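Local coordinates for insecticidal crystal protein Cry7Cal (Bacillus thuringiensis, PDB 5ZI1), which is an insecticidal toxin that probably binds receptors, here as its three-domain toxin portion of helical bundle, beta-prism and beta-sandwich, at residues V143-A148 with I224-L229; H151-K156 with P234-R239; T250-T255 with G451-S456. All coordinates share one frame; numbering follows the deposited sequence.

Interaction 1 of 3, residues V143-A148 with I224-L229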
ATOM      1  N   VAL A 143     -12.862   4.319 -10.063  1.00 43.39           N
ATOM      2  CA  VAL A 143     -14.142   3.644 -10.282  1.00 48.11           C
ATOM      3  C   VAL A 143     -13.911   2.226 -10.783  1.00 44.70           C
ATOM      4  O   VAL A 143     -14.549   1.272 -10.321  1.00 42.59           O
ATOM      5  CB  VAL A 143     -15.018   4.451 -11.263  1.00 47.53           C
ATOM      6  CG1 VAL A 143     -16.289   3.676 -11.621  1.00 44.32           C
ATOM      7  CG2 VAL A 143     -15.363   5.824 -10.665  1.00 45.34           C
ATOM      8  N   TYR A 144     -12.985   2.066 -11.727  1.00 48.44           N
ATOM      9  CA  TYR A 144     -12.721   0.750 -12.296  1.00 47.19           C
ATOM     10  C   TYR A 144     -12.173  -0.193 -11.233  1.00 47.51           C
ATOM     11  O   TYR A 144     -12.711  -1.288 -11.018  1.00 52.29           O
ATOM     12  CB  TYR A 144     -11.744   0.894 -13.455  1.00 44.37           C
ATOM     13  CG  TYR A 144     -11.396  -0.394 -14.144  1.00 51.14           C
ATOM     14  CD1 TYR A 144     -10.363  -1.190 -13.683  1.00 48.94           C
ATOM     15  CD2 TYR A 144     -12.080  -0.802 -15.287  1.00 48.00           C
ATOM     16  CE1 TYR A 144     -10.028  -2.372 -14.315  1.00 46.19           C
ATOM     17  CE2 TYR A 144     -11.754  -1.975 -15.926  1.00 48.76           C
ATOM     18  CZ  TYR A 144     -10.724  -2.756 -15.438  1.00 51.39           C
ATOM     19  OH  TYR A 144     -10.384  -3.921 -16.079  1.00 47.20           O
ATOM     20  N   ALA A 145     -11.121   0.236 -10.533  1.00 50.25           N
ATOM     21  CA  ALA A 145     -10.519  -0.580  -9.485  1.00 44.99           C
ATOM     22  C   ALA A 145     -11.545  -1.023  -8.454  1.00 42.62           C
ATOM     23  O   ALA A 145     -11.615  -2.210  -8.110  1.00 43.30           O
ATOM     24  CB  ALA A 145      -9.383   0.182  -8.820  1.00 34.74           C
ATOM     25  N   GLN A 146     -12.374  -0.093  -7.970  1.00 41.64           N
ATOM     26  CA  GLN A 146     -13.281  -0.437  -6.876  1.00 44.81           C
ATOM     27  C   GLN A 146     -14.388  -1.380  -7.340  1.00 45.25           C
ATOM     28  O   GLN A 146     -14.788  -2.289  -6.598  1.00 48.20           O
ATOM     29  CB  GLN A 146     -13.875   0.831  -6.258  1.00 43.81           C
ATOM     30  CG  GLN A 146     -12.844   1.728  -5.630  1.00 39.19           C
ATOM     31  CD  GLN A 146     -12.363   1.242  -4.266  1.00 45.97           C
ATOM     32  OE1 GLN A 146     -13.042   0.475  -3.588  1.00 45.82           O
ATOM     33  NE2 GLN A 146     -11.185   1.709  -3.853  1.00 45.14           N
ATOM     34  N   ALA A 147     -14.911  -1.168  -8.550  1.00 41.67           N
ATOM     35  CA  ALA A 147     -15.913  -2.079  -9.089  1.00 40.07           C
ATOM     36  C   ALA A 147     -15.281  -3.415  -9.440  1.00 42.52           C
ATOM     37  O   ALA A 147     -15.863  -4.478  -9.185  1.00 38.54           O
ATOM     38  CB  ALA A 147     -16.575  -1.463 -10.318  1.00 41.91           C
ATOM     39  N   ALA A 148     -14.086  -3.375 -10.031  1.00 42.47           N
ATOM     40  CA  ALA A 148     -13.337  -4.596 -10.266  1.00 40.76           C
ATOM     41  C   ALA A 148     -13.245  -5.401  -8.984  1.00 45.63           C
ATOM     42  O   ALA A 148     -13.490  -6.618  -8.964  1.00 47.72           O
ATOM     43  CB  ALA A 148     -11.943  -4.250 -10.792  1.00 41.32           C
ATOM     44  N   ILE A 224      -3.471   4.503  -2.463  1.00 43.79           N
ATOM     45  CA  ILE A 224      -4.568   4.260  -1.533  1.00 42.58           C
ATOM     46  C   ILE A 224      -5.845   3.882  -2.273  1.00 38.75           C
ATOM     47  O   ILE A 224      -6.589   3.006  -1.840  1.00 44.34           O
ATOM     48  CB  ILE A 224      -4.795   5.509  -0.660  1.00 44.78           C
ATOM     49  CG1 ILE A 224      -3.597   5.768   0.252  1.00 45.76           C
ATOM     50  CG2 ILE A 224      -6.095   5.387   0.134  1.00 39.92           C
ATOM     51  CD1 ILE A 224      -3.749   7.029   1.087  1.00 44.78           C
ATOM     52  N   MET A 225      -6.162   4.585  -3.352  1.00 45.51           N
ATOM     53  CA  MET A 225      -7.426   4.330  -4.037  1.00 46.97           C
ATOM     54  C   MET A 225      -7.379   3.065  -4.888  1.00 46.01           C
ATOM     55  O   MET A 225      -8.371   2.328  -4.944  1.00 44.02           O
ATOM     56  CB  MET A 225      -7.818   5.524  -4.899  1.00 45.37           C
ATOM     57  CG  MET A 225      -8.459   6.667  -4.098  1.00 49.11           C
ATOM     58  SD  MET A 225      -9.109   7.984  -5.164  1.00 53.55           S
ATOM     59  CE  MET A 225      -7.637   8.993  -5.333  1.00 48.81           C
ATOM     60  N   VAL A 226      -6.245   2.785  -5.537  1.00 41.31           N
ATOM     61  CA  VAL A 226      -6.202   1.688  -6.496  1.00 47.23           C
ATOM     62  C   VAL A 226      -5.216   0.585  -6.116  1.00 42.19           C
ATOM     63  O   VAL A 226      -5.622  -0.569  -5.979  1.00 42.98           O
ATOM     64  CB  VAL A 226      -5.904   2.219  -7.903  1.00 45.53           C
ATOM     65  CG1 VAL A 226      -5.801   1.038  -8.903  1.00 38.46           C
ATOM     66  CG2 VAL A 226      -6.991   3.182  -8.308  1.00 40.62           C
ATOM     67  N   LEU A 227      -3.927   0.914  -5.951  1.00 40.66           N
ATOM     68  CA  LEU A 227      -2.920  -0.144  -5.848  1.00 40.52           C
ATOM     69  C   LEU A 227      -3.148  -1.034  -4.629  1.00 48.09           C
ATOM     70  O   LEU A 227      -2.945  -2.259  -4.698  1.00 46.34           O
ATOM     71  CB  LEU A 227      -1.510   0.437  -5.794  1.00 38.39           C
ATOM     72  CG  LEU A 227      -1.079   1.372  -6.902  1.00 43.96           C
ATOM     73  CD1 LEU A 227       0.420   1.708  -6.756  1.00 39.96           C
ATOM     74  CD2 LEU A 227      -1.420   0.752  -8.269  1.00 39.24           C
ATOM     75  N   ASP A 228      -3.562  -0.438  -3.504  1.00 43.55           N
ATOM     76  CA  ASP A 228      -3.771  -1.207  -2.285  1.00 46.42           C
ATOM     77  C   ASP A 228      -4.878  -2.242  -2.443  1.00 42.82           C
ATOM     78  O   ASP A 228      -4.967  -3.164  -1.631  1.00 48.19           O
ATOM     79  CB  ASP A 228      -4.081  -0.262  -1.109  1.00 37.88           C
ATOM     80  CG  ASP A 228      -2.855   0.539  -0.654  1.00 44.34           C
ATOM     81  OD1 ASP A 228      -1.715   0.179  -1.036  1.00 43.22           O
ATOM     82  OD2 ASP A 228      -3.018   1.529   0.109  1.00 46.93           O
ATOM     83  N   LEU A 229      -5.731  -2.101  -3.456  1.00 44.75           N
ATOM     84  CA  LEU A 229      -6.716  -3.135  -3.765  1.00 47.45           C
ATOM     85  C   LEU A 229      -6.077  -4.374  -4.380  1.00 44.76           C
ATOM     86  O   LEU A 229      -6.568  -5.481  -4.157  1.00 46.16           O
ATOM     87  CB  LEU A 229      -7.766  -2.604  -4.738  1.00 42.26           C
ATOM     88  CG  LEU A 229      -8.848  -1.642  -4.261  1.00 50.41           C
ATOM     89  CD1 LEU A 229      -9.716  -1.284  -5.477  1.00 48.33           C
ATOM     90  CD2 LEU A 229      -9.685  -2.240  -3.133  1.00 39.60           C
TER

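Interaction 2 of 3, residues H151-K156 with P234-R239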
ATOM      1  N   HIS A 151     -16.436  -7.193  -8.130  1.00 44.58           N
ATOM      2  CA  HIS A 151     -16.713  -8.305  -9.037  1.00 43.96           C
ATOM      3  C   HIS A 151     -15.936  -9.542  -8.618  1.00 45.39           C
ATOM      4  O   HIS A 151     -16.503 -10.630  -8.480  1.00 42.21           O
ATOM      5  CB  HIS A 151     -16.356  -7.900 -10.474  1.00 41.68           C
ATOM      6  CG  HIS A 151     -16.790  -8.889 -11.517  1.00 51.04           C
ATOM      7  ND1 HIS A 151     -16.281  -8.886 -12.799  1.00 46.49           N
ATOM      8  CD2 HIS A 151     -17.692  -9.900 -11.473  1.00 41.60           C
ATOM      9  CE1 HIS A 151     -16.849  -9.856 -13.496  1.00 49.02           C
ATOM     10  NE2 HIS A 151     -17.714 -10.479 -12.716  1.00 48.42           N
ATOM     11  N   LEU A 152     -14.632  -9.381  -8.385  1.00 46.64           N
ATOM     12  CA  LEU A 152     -13.803 -10.507  -7.968  1.00 45.36           C
ATOM     13  C   LEU A 152     -14.314 -11.119  -6.673  1.00 48.98           C
ATOM     14  O   LEU A 152     -14.359 -12.355  -6.525  1.00 46.49           O
ATOM     15  CB  LEU A 152     -12.353 -10.047  -7.804  1.00 41.81           C
ATOM     16  CG  LEU A 152     -11.742  -9.682  -9.151  1.00 42.83           C
ATOM     17  CD1 LEU A 152     -10.335  -9.167  -8.984  1.00 45.60           C
ATOM     18  CD2 LEU A 152     -11.779 -10.915 -10.018  1.00 41.83           C
ATOM     19  N   PHE A 153     -14.714 -10.262  -5.729  1.00 46.47           N
ATOM     20  CA  PHE A 153     -15.227 -10.730  -4.453  1.00 45.52           C
ATOM     21  C   PHE A 153     -16.566 -11.427  -4.618  1.00 47.41           C
ATOM     22  O   PHE A 153     -16.821 -12.458  -3.979  1.00 48.58           O
ATOM     23  CB  PHE A 153     -15.358  -9.558  -3.487  1.00 51.97           C
ATOM     24  CG  PHE A 153     -16.147  -9.885  -2.268  1.00 53.02           C
ATOM     25  CD1 PHE A 153     -15.677 -10.822  -1.360  1.00 56.66           C
ATOM     26  CD2 PHE A 153     -17.368  -9.285  -2.037  1.00 53.81           C
ATOM     27  CE1 PHE A 153     -16.407 -11.142  -0.235  1.00 60.11           C
ATOM     28  CE2 PHE A 153     -18.100  -9.601  -0.906  1.00 59.14           C
ATOM     29  CZ  PHE A 153     -17.619 -10.531  -0.009  1.00 56.53           C
ATOM     30  N   LEU A 154     -17.447 -10.866  -5.448  1.00 44.48           N
ATOM     31  CA  LEU A 154     -18.702 -11.544  -5.746  1.00 40.86           C
ATOM     32  C   LEU A 154     -18.455 -12.934  -6.336  1.00 48.00           C
ATOM     33  O   LEU A 154     -19.184 -13.880  -6.028  1.00 42.66           O
ATOM     34  CB  LEU A 154     -19.536 -10.708  -6.704  1.00 39.12           C
ATOM     35  CG  LEU A 154     -20.845 -11.387  -7.098  1.00 46.84           C
ATOM     36  CD1 LEU A 154     -21.722 -11.467  -5.897  1.00 45.74           C
ATOM     37  CD2 LEU A 154     -21.566 -10.710  -8.274  1.00 48.29           C
ATOM     38  N   LEU A 155     -17.438 -13.073  -7.191  1.00 42.41           N
ATOM     39  CA  LEU A 155     -17.204 -14.353  -7.840  1.00 47.35           C
ATOM     40  C   LEU A 155     -16.775 -15.398  -6.821  1.00 50.85           C
ATOM     41  O   LEU A 155     -17.094 -16.582  -6.979  1.00 52.83           O
ATOM     42  CB  LEU A 155     -16.163 -14.196  -8.959  1.00 44.46           C
ATOM     43  CG  LEU A 155     -16.717 -13.603 -10.265  1.00 45.59           C
ATOM     44  CD1 LEU A 155     -15.645 -12.993 -11.168  1.00 37.07           C
ATOM     45  CD2 LEU A 155     -17.509 -14.705 -10.992  1.00 46.05           C
ATOM     46  N   LYS A 156     -16.096 -14.966  -5.751  1.00 47.56           N
ATOM     47  CA  LYS A 156     -15.748 -15.880  -4.669  1.00 48.14           C
ATOM     48  C   LYS A 156     -16.983 -16.579  -4.114  1.00 47.98           C
ATOM     49  O   LYS A 156     -16.920 -17.750  -3.728  1.00 49.75           O
ATOM     50  CB  LYS A 156     -15.018 -15.121  -3.555  1.00 48.68           C
ATOM     51  CG  LYS A 156     -14.664 -15.975  -2.341  1.00 50.27           C
ATOM     52  CD  LYS A 156     -13.841 -15.189  -1.313  1.00 53.36           C
ATOM     53  CE  LYS A 156     -13.681 -15.964  -0.010  1.00 54.15           C
ATOM     54  NZ  LYS A 156     -12.568 -15.454   0.835  1.00 51.80           N
ATOM     55  N   PRO A 234      -5.803 -11.794  -5.850  1.00 41.37           N
ATOM     56  CA  PRO A 234      -5.573 -13.248  -5.788  1.00 48.23           C
ATOM     57  C   PRO A 234      -6.100 -13.901  -4.515  1.00 51.10           C
ATOM     58  O   PRO A 234      -6.387 -15.100  -4.537  1.00 45.79           O
ATOM     59  CB  PRO A 234      -4.042 -13.372  -5.875  1.00 47.60           C
ATOM     60  CG  PRO A 234      -3.537 -12.006  -6.235  1.00 46.89           C
ATOM     61  CD  PRO A 234      -4.539 -11.055  -5.694  1.00 45.41           C
ATOM     62  N   ILE A 235      -6.231 -13.170  -3.400  1.00 47.46           N
ATOM     63  CA  ILE A 235      -6.756 -13.798  -2.191  1.00 45.37           C
ATOM     64  C   ILE A 235      -8.243 -14.134  -2.322  1.00 50.24           C
ATOM     65  O   ILE A 235      -8.745 -14.998  -1.595  1.00 49.77           O
ATOM     66  CB  ILE A 235      -6.446 -12.898  -0.977  1.00 51.57           C
ATOM     67  CG1 ILE A 235      -4.941 -12.911  -0.738  1.00 48.32           C
ATOM     68  CG2 ILE A 235      -7.162 -13.366   0.285  1.00 47.93           C
ATOM     69  CD1 ILE A 235      -4.467 -11.780   0.030  1.00 53.92           C
ATOM     70  N   TYR A 236      -8.962 -13.528  -3.279  1.00 47.88           N
ATOM     71  CA  TYR A 236     -10.348 -13.935  -3.465  1.00 44.86           C
ATOM     72  C   TYR A 236     -10.455 -15.322  -4.098  1.00 48.68           C
ATOM     73  O   TYR A 236     -11.575 -15.823  -4.272  1.00 42.00           O
ATOM     74  CB  TYR A 236     -11.102 -12.927  -4.330  1.00 44.93           C
ATOM     75  CG  TYR A 236     -11.249 -11.533  -3.752  1.00 51.74           C
ATOM     76  CD1 TYR A 236     -11.511 -11.330  -2.406  1.00 51.24           C
ATOM     77  CD2 TYR A 236     -11.122 -10.419  -4.566  1.00 46.96           C
ATOM     78  CE1 TYR A 236     -11.646 -10.058  -1.897  1.00 56.31           C
ATOM     79  CE2 TYR A 236     -11.244  -9.145  -4.063  1.00 47.96           C
ATOM     80  CZ  TYR A 236     -11.505  -8.967  -2.730  1.00 52.14           C
ATOM     81  OH  TYR A 236     -11.631  -7.697  -2.229  1.00 55.50           O
ATOM     82  N   ASP A 237      -9.318 -15.919  -4.459  1.00 44.16           N
ATOM     83  CA  ASP A 237      -9.233 -17.301  -4.932  1.00 50.94           C
ATOM     84  C   ASP A 237      -9.454 -18.220  -3.740  1.00 46.06           C
ATOM     85  O   ASP A 237      -8.533 -18.493  -2.967  1.00 45.20           O
ATOM     86  CB  ASP A 237      -7.872 -17.528  -5.586  1.00 50.88           C
ATOM     87  CG  ASP A 237      -7.676 -18.943  -6.106  1.00 52.12           C
ATOM     88  OD1 ASP A 237      -8.436 -19.856  -5.714  1.00 52.99           O
ATOM     89  OD2 ASP A 237      -6.715 -19.143  -6.885  1.00 51.85           O
ATOM     90  N   ALA A 238     -10.690 -18.696  -3.580  1.00 45.80           N
ATOM     91  CA  ALA A 238     -11.047 -19.461  -2.390  1.00 50.00           C
ATOM     92  C   ALA A 238     -10.437 -20.858  -2.360  1.00 51.79           C
ATOM     93  O   ALA A 238     -10.483 -21.505  -1.309  1.00 50.97           O
ATOM     94  CB  ALA A 238     -12.566 -19.575  -2.272  1.00 51.30           C
ATOM     95  N   ARG A 239      -9.883 -21.341  -3.470  1.00 48.96           N
ATOM     96  CA  ARG A 239      -9.166 -22.611  -3.425  1.00 54.70           C
ATOM     97  C   ARG A 239      -7.744 -22.431  -2.923  1.00 51.29           C
ATOM     98  O   ARG A 239      -7.244 -23.263  -2.160  1.00 51.70           O
ATOM     99  CB  ARG A 239      -9.147 -23.264  -4.803  1.00 48.27           C
ATOM    100  CG  ARG A 239     -10.443 -23.922  -5.156  1.00 53.20           C
ATOM    101  CD  ARG A 239     -10.442 -24.451  -6.579  1.00 51.67           C
ATOM    102  NE  ARG A 239     -11.826 -24.562  -7.003  1.00 54.22           N
ATOM    103  CZ  ARG A 239     -12.231 -24.878  -8.226  1.00 53.68           C
ATOM    104  NH1 ARG A 239     -11.350 -25.138  -9.182  1.00 45.91           N
ATOM    105  NH2 ARG A 239     -13.532 -24.925  -8.478  1.00 50.72           N
TER
HETATM  106  O   HOH W   1     -10.623 -16.479  -0.469  1.00 51.21           O

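Interaction 3 of 3, residues T250-T255 with G451-S456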
ATOM      1  N   THR A 250       3.402  -3.206   2.427  1.00 41.15           N
ATOM      2  CA  THR A 250       4.705  -2.710   2.844  1.00 39.61           C
ATOM      3  C   THR A 250       5.152  -1.462   2.100  1.00 38.72           C
ATOM      4  O   THR A 250       6.279  -1.011   2.313  1.00 43.31           O
ATOM      5  CB  THR A 250       5.754  -3.798   2.640  1.00 42.05           C
ATOM      6  OG1 THR A 250       5.793  -4.140   1.253  1.00 40.71           O
ATOM      7  CG2 THR A 250       5.417  -5.031   3.461  1.00 36.34           C
ATOM      8  N   ARG A 251       4.335  -0.931   1.201  1.00 39.37           N
ATOM      9  CA  ARG A 251       4.767   0.192   0.382  1.00 45.90           C
ATOM     10  C   ARG A 251       4.832   1.472   1.215  1.00 42.67           C
ATOM     11  O   ARG A 251       4.029   1.682   2.127  1.00 42.48           O
ATOM     12  CB  ARG A 251       3.829   0.375  -0.812  1.00 41.46           C
ATOM     13  CG  ARG A 251       2.541   1.147  -0.560  1.00 36.43           C
ATOM     14  CD  ARG A 251       1.614   0.424   0.384  1.00 40.10           C
ATOM     15  NE  ARG A 251       0.352   1.125   0.645  1.00 43.14           N
ATOM     16  CZ  ARG A 251       0.196   2.148   1.490  1.00 42.29           C
ATOM     17  NH1 ARG A 251       1.232   2.647   2.163  1.00 35.97           N
ATOM     18  NH2 ARG A 251      -1.008   2.680   1.648  1.00 43.72           N
ATOM     19  N   GLN A 252       5.795   2.328   0.895  1.00 41.70           N
ATOM     20  CA  GLN A 252       5.982   3.606   1.572  1.00 43.90           C
ATOM     21  C   GLN A 252       5.512   4.737   0.665  1.00 43.10           C
ATOM     22  O   GLN A 252       5.925   4.816  -0.495  1.00 45.28           O
ATOM     23  CB  GLN A 252       7.460   3.795   1.936  1.00 46.57           C
ATOM     24  CG  GLN A 252       7.829   5.134   2.618  1.00 38.35           C
ATOM     25  CD  GLN A 252       9.308   5.168   2.998  1.00 42.42           C
ATOM     26  OE1 GLN A 252       9.660   5.061   4.172  1.00 45.22           O
ATOM     27  NE2 GLN A 252      10.176   5.282   1.998  1.00 42.55           N
ATOM     28  N   ILE A 253       4.671   5.626   1.192  1.00 47.01           N
ATOM     29  CA  ILE A 253       4.231   6.787   0.432  1.00 42.03           C
ATOM     30  C   ILE A 253       4.590   8.069   1.173  1.00 46.37           C
ATOM     31  O   ILE A 253       4.803   8.081   2.393  1.00 42.70           O
ATOM     32  CB  ILE A 253       2.732   6.742   0.133  1.00 45.15           C
ATOM     33  CG1 ILE A 253       1.936   6.597   1.412  1.00 41.19           C
ATOM     34  CG2 ILE A 253       2.426   5.612  -0.879  1.00 43.28           C
ATOM     35  CD1 ILE A 253       0.477   6.251   1.128  1.00 48.73           C
ATOM     36  N   PHE A 254       4.655   9.165   0.409  1.00 45.11           N
ATOM     37  CA  PHE A 254       5.126  10.455   0.915  1.00 45.81           C
ATOM     38  C   PHE A 254       4.050  11.515   0.804  1.00 43.40           C
ATOM     39  O   PHE A 254       3.418  11.653  -0.247  1.00 40.86           O
ATOM     40  CB  PHE A 254       6.382  10.914   0.178  1.00 43.74           C
ATOM     41  CG  PHE A 254       7.612  10.142   0.585  1.00 48.84           C
ATOM     42  CD1 PHE A 254       7.835   8.844   0.085  1.00 41.69           C
ATOM     43  CD2 PHE A 254       8.514  10.679   1.507  1.00 43.93           C
ATOM     44  CE1 PHE A 254       8.959   8.119   0.450  1.00 39.36           C
ATOM     45  CE2 PHE A 254       9.635   9.960   1.891  1.00 43.24           C
ATOM     46  CZ  PHE A 254       9.855   8.666   1.373  1.00 45.12           C
ATOM     47  N   THR A 255       3.848  12.248   1.905  1.00 43.41           N
ATOM     48  CA  THR A 255       2.974  13.411   1.940  1.00 42.40           C
ATOM     49  C   THR A 255       3.654  14.579   1.224  1.00 44.50           C
ATOM     50  O   THR A 255       4.850  14.532   0.908  1.00 40.48           O
ATOM     51  CB  THR A 255       2.622  13.787   3.389  1.00 49.30           C
ATOM     52  OG1 THR A 255       3.794  13.740   4.220  1.00 44.21           O
ATOM     53  CG2 THR A 255       1.556  12.850   3.977  1.00 39.92           C
ATOM     54  N   GLY A 451       7.672  10.435   4.983  1.00 41.38           N
ATOM     55  CA  GLY A 451       7.315   9.130   4.430  1.00 42.00           C
ATOM     56  C   GLY A 451       6.590   8.300   5.475  1.00 43.78           C
ATOM     57  O   GLY A 451       6.947   8.326   6.665  1.00 43.84           O
ATOM     58  N   TRP A 452       5.566   7.577   5.018  1.00 39.69           N
ATOM     59  CA  TRP A 452       4.642   6.816   5.850  1.00 38.78           C
ATOM     60  C   TRP A 452       4.549   5.371   5.370  1.00 41.29           C
ATOM     61  O   TRP A 452       4.584   5.106   4.158  1.00 40.44           O
ATOM     62  CB  TRP A 452       3.246   7.454   5.798  1.00 40.90           C
ATOM     63  CG  TRP A 452       3.253   8.918   6.108  1.00 43.57           C
ATOM     64  CD1 TRP A 452       3.558   9.929   5.264  1.00 42.58           C
ATOM     65  CD2 TRP A 452       2.960   9.523   7.375  1.00 40.13           C
ATOM     66  NE1 TRP A 452       3.474  11.139   5.920  1.00 45.53           N
ATOM     67  CE2 TRP A 452       3.105  10.913   7.218  1.00 41.61           C
ATOM     68  CE3 TRP A 452       2.582   9.020   8.623  1.00 43.14           C
ATOM     69  CZ2 TRP A 452       2.881  11.815   8.266  1.00 46.12           C
ATOM     70  CZ3 TRP A 452       2.361   9.919   9.670  1.00 45.57           C
ATOM     71  CH2 TRP A 452       2.511  11.299   9.479  1.00 43.30           C
ATOM     72  N   THR A 453       4.398   4.442   6.318  1.00 38.85           N
ATOM     73  CA  THR A 453       4.073   3.051   6.019  1.00 38.39           C
ATOM     74  C   THR A 453       2.711   2.691   6.610  1.00 40.61           C
ATOM     75  O   THR A 453       2.228   3.333   7.546  1.00 45.71           O
ATOM     76  CB  THR A 453       5.133   2.091   6.549  1.00 39.74           C
ATOM     77  OG1 THR A 453       5.234   2.222   7.987  1.00 45.99           O
ATOM     78  CG2 THR A 453       6.478   2.351   5.869  1.00 33.28           C
ATOM     79  N   HIS A 454       2.104   1.652   6.043  1.00 42.18           N
ATOM     80  CA  HIS A 454       0.739   1.240   6.356  1.00 41.79           C
ATOM     81  C   HIS A 454       0.693   0.432   7.646  1.00 44.70           C
ATOM     82  O   HIS A 454       1.577  -0.389   7.911  1.00 48.29           O
ATOM     83  CB  HIS A 454       0.196   0.400   5.196  1.00 42.30           C
ATOM     84  CG  HIS A 454      -1.289   0.236   5.192  1.00 38.59           C
ATOM     85  ND1 HIS A 454      -1.912  -0.910   5.635  1.00 42.91           N
ATOM     86  CD2 HIS A 454      -2.274   1.059   4.762  1.00 43.32           C
ATOM     87  CE1 HIS A 454      -3.220  -0.780   5.501  1.00 44.52           C
ATOM     88  NE2 HIS A 454      -3.466   0.404   4.966  1.00 49.71           N
ATOM     89  N   VAL A 455      -0.347   0.655   8.456  1.00 44.77           N
ATOM     90  CA  VAL A 455      -0.388   0.039   9.783  1.00 44.54           C
ATOM     91  C   VAL A 455      -0.720  -1.453   9.738  1.00 50.12           C
ATOM     92  O   VAL A 455      -0.573  -2.147  10.756  1.00 44.89           O
ATOM     93  CB  VAL A 455      -1.340   0.872  10.678  1.00 50.88           C
ATOM     94  CG1 VAL A 455      -1.588   0.231  12.042  1.00 47.73           C
ATOM     95  CG2 VAL A 455      -0.743   2.253  10.894  1.00 45.16           C
ATOM     96  N   SER A 456      -1.101  -1.993   8.569  1.00 43.40           N
ATOM     97  CA  SER A 456      -1.278  -3.438   8.472  1.00 44.56           C
ATOM     98  C   SER A 456       0.035  -4.182   8.653  1.00 44.53           C
ATOM     99  O   SER A 456       0.027  -5.364   9.023  1.00 46.22           O
ATOM    100  CB  SER A 456      -1.897  -3.817   7.125  1.00 43.73           C
ATOM    101  OG  SER A 456      -1.071  -3.391   6.059  1.00 40.65           O
TER
HETATM  102  O   HOH W   2       3.700   0.054   4.328  1.00 41.13           O

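Interaction 1 of 3, residues V143-A148 with I224-L229
Ala145 CB sits against Val226, on the last turn of helix 208-227, and Leu229, in the turn that follows, 3.7 Å from Val226 CG1 and equally 3.7 Å from Leu229 CD1. Helix 141-165 here packs on the end of helix 208-227 and the turn after it, inside the N-terminal helical bundle of a three-domain delta-endotoxin. Helix 141-165, which carries Ala145, has neighbours from several other helices, consistent with the central helix of the family's bundle. A single methyl on that helix lets the end of helix 208-227 come close: Ala145 and Val226 have their CA atoms only 5.7 Å apart. Val226 presents a fork rather than one methyl: CG1, anti to the backbone N (chi1 178°), makes the closer contact, and CG2 lies 3.9 Å from Ala145 CB. Leu229 does something different. Its CD1 touches the methyl and also lies 3.4 Å from Ala145 O, so one branch meets both the side chain and the carbonyl of the same residue.

The polar part is slighter. Gln146 leaves its backbone pointing neither at the partner nor away from it, but the chain bends at chi2 (-77°), and the amide at its end comes nearer. NE2 then makes a weak hydrogen bond to Met225 O, 3.1 Å long and bent to 129° at the hydrogen. That carbonyl lies where the helix widens into a pi-type turn. All the touching residues are buried. Cys190 of helix 169-202 touches both Ala145 and Val226, while Trp56 and Phe59 of helix 54-67 and Ile20 of helix 13-26 lie against Gln146. The Gln146 and Leu229 side chains cross at about a right angle, with Leu229 CD1 3.7 Å from Gln146 NE2.

Interaction 2 of 3, residues H151-K156 with P234-R239
Tyr236 lays its ring against the backbone and side chains of one helical turn. Phe153 CB stands over a face of the Tyr236 ring, 4.0 Å from its centroid and 13° off the normal, a CH-pi contact; Phe153 N lies over the ring as well. The two rings themselves meet obliquely, their planes 56° apart.

The apolar contacts flank this. Leu152 CB approaches Tyr236 CD2 at 3.5 Å, and further along Lys156 CG reaches Ala238 CB at 4.2 Å.

Among polar groups, Lys156 runs extended past Tyr236 O, its CB 3.6 Å from that oxygen, to an ammonium that donates to a water 2.6 Å from NZ. The same water lies 2.6 Å from Ile235 O, and His30 O is a second acceptor for NZ. Tyr236 OH hydrogen-bonds to Asn149 OD1, while Gln179 NE2 links Tyr236 O and Leu152 O, tying the two segments through helix 169-202.

A chain leaving the short helix 232-235 is thus packed on helix 141-165 chiefly through Tyr236, where the chain leaves the helical-bundle domain of a three-domain Cry toxin.

Interaction 3 of 3, residues T250-T255 with G451-S456
Trp452 and Ile253 exchange two backbone hydrogen bonds, Trp452 N to Ile253 O at 2.8 Å and Ile253 N to Trp452 O at 3.0 Å, a hydrogen-bonded antiparallel pair. The short strand 252-254 is thereby added to the edge of strand 448-454, in the three-stranded sheet of the beta-prism, the second domain of the toxin. Trp452 also uses its indole: NE1 donates to Thr255 OG1 at 3.1 Å, almost straight at 166° and close to the ring plane. Thr255 CG2 also lies near NE1, but well off the ring plane, while OG1 meets the edge. At the other end the strands part, and a water replaces the next direct bond, donating to Arg251 O and accepting from His454 N, each at 2.8 Å.

Packing follows on the face that carries Phe254. Gly451, with no side chain, brings its CA over one face of the Phe254 ring, 3.7 Å from the centroid, a CH-pi contact. Gln252 spreads along the same side, its OE1 hydrogen-bonded to Ser433 OG of strand 430-437.

Arg251 starts away from the partner strand, with CG between the backbone N and the carbonyl carbon (chi1 82°), but its guanidinium returns. NH2 forms a salt bridge with Asp228 and a hydrogen bond to His430 NE2, which hold the group beside His454. The guanidinium and imidazole planes are 64° apart; His454 CB lies over one guanidinium face, and His454 CD2 is 3.7 Å from Arg251 NH2.

Overall arrangement
Interactions 1 and 2 lie about 15 Å apart, centre to centre, and share helix 141-165; each packs a later piece of chain, from helix 208-227 or just past helix 232-235, against it. Interaction 3 belongs to the next domain, yet it touches interaction 1, about 17 Å away between centres: Asp228 OD2 and Arg251 NH2 form a 2.8 Å salt bridge, and Ile224 CG1 packs on Ile253 CD1 at 4.2 Å. The bundle and the beta-prism therefore meet there. Interactions 2 and 3 do not touch, their nearest atoms being about 11 Å apart. An acetate, probably from the crystallisation liquor, lies about 4 Å from the Arg251 side chain.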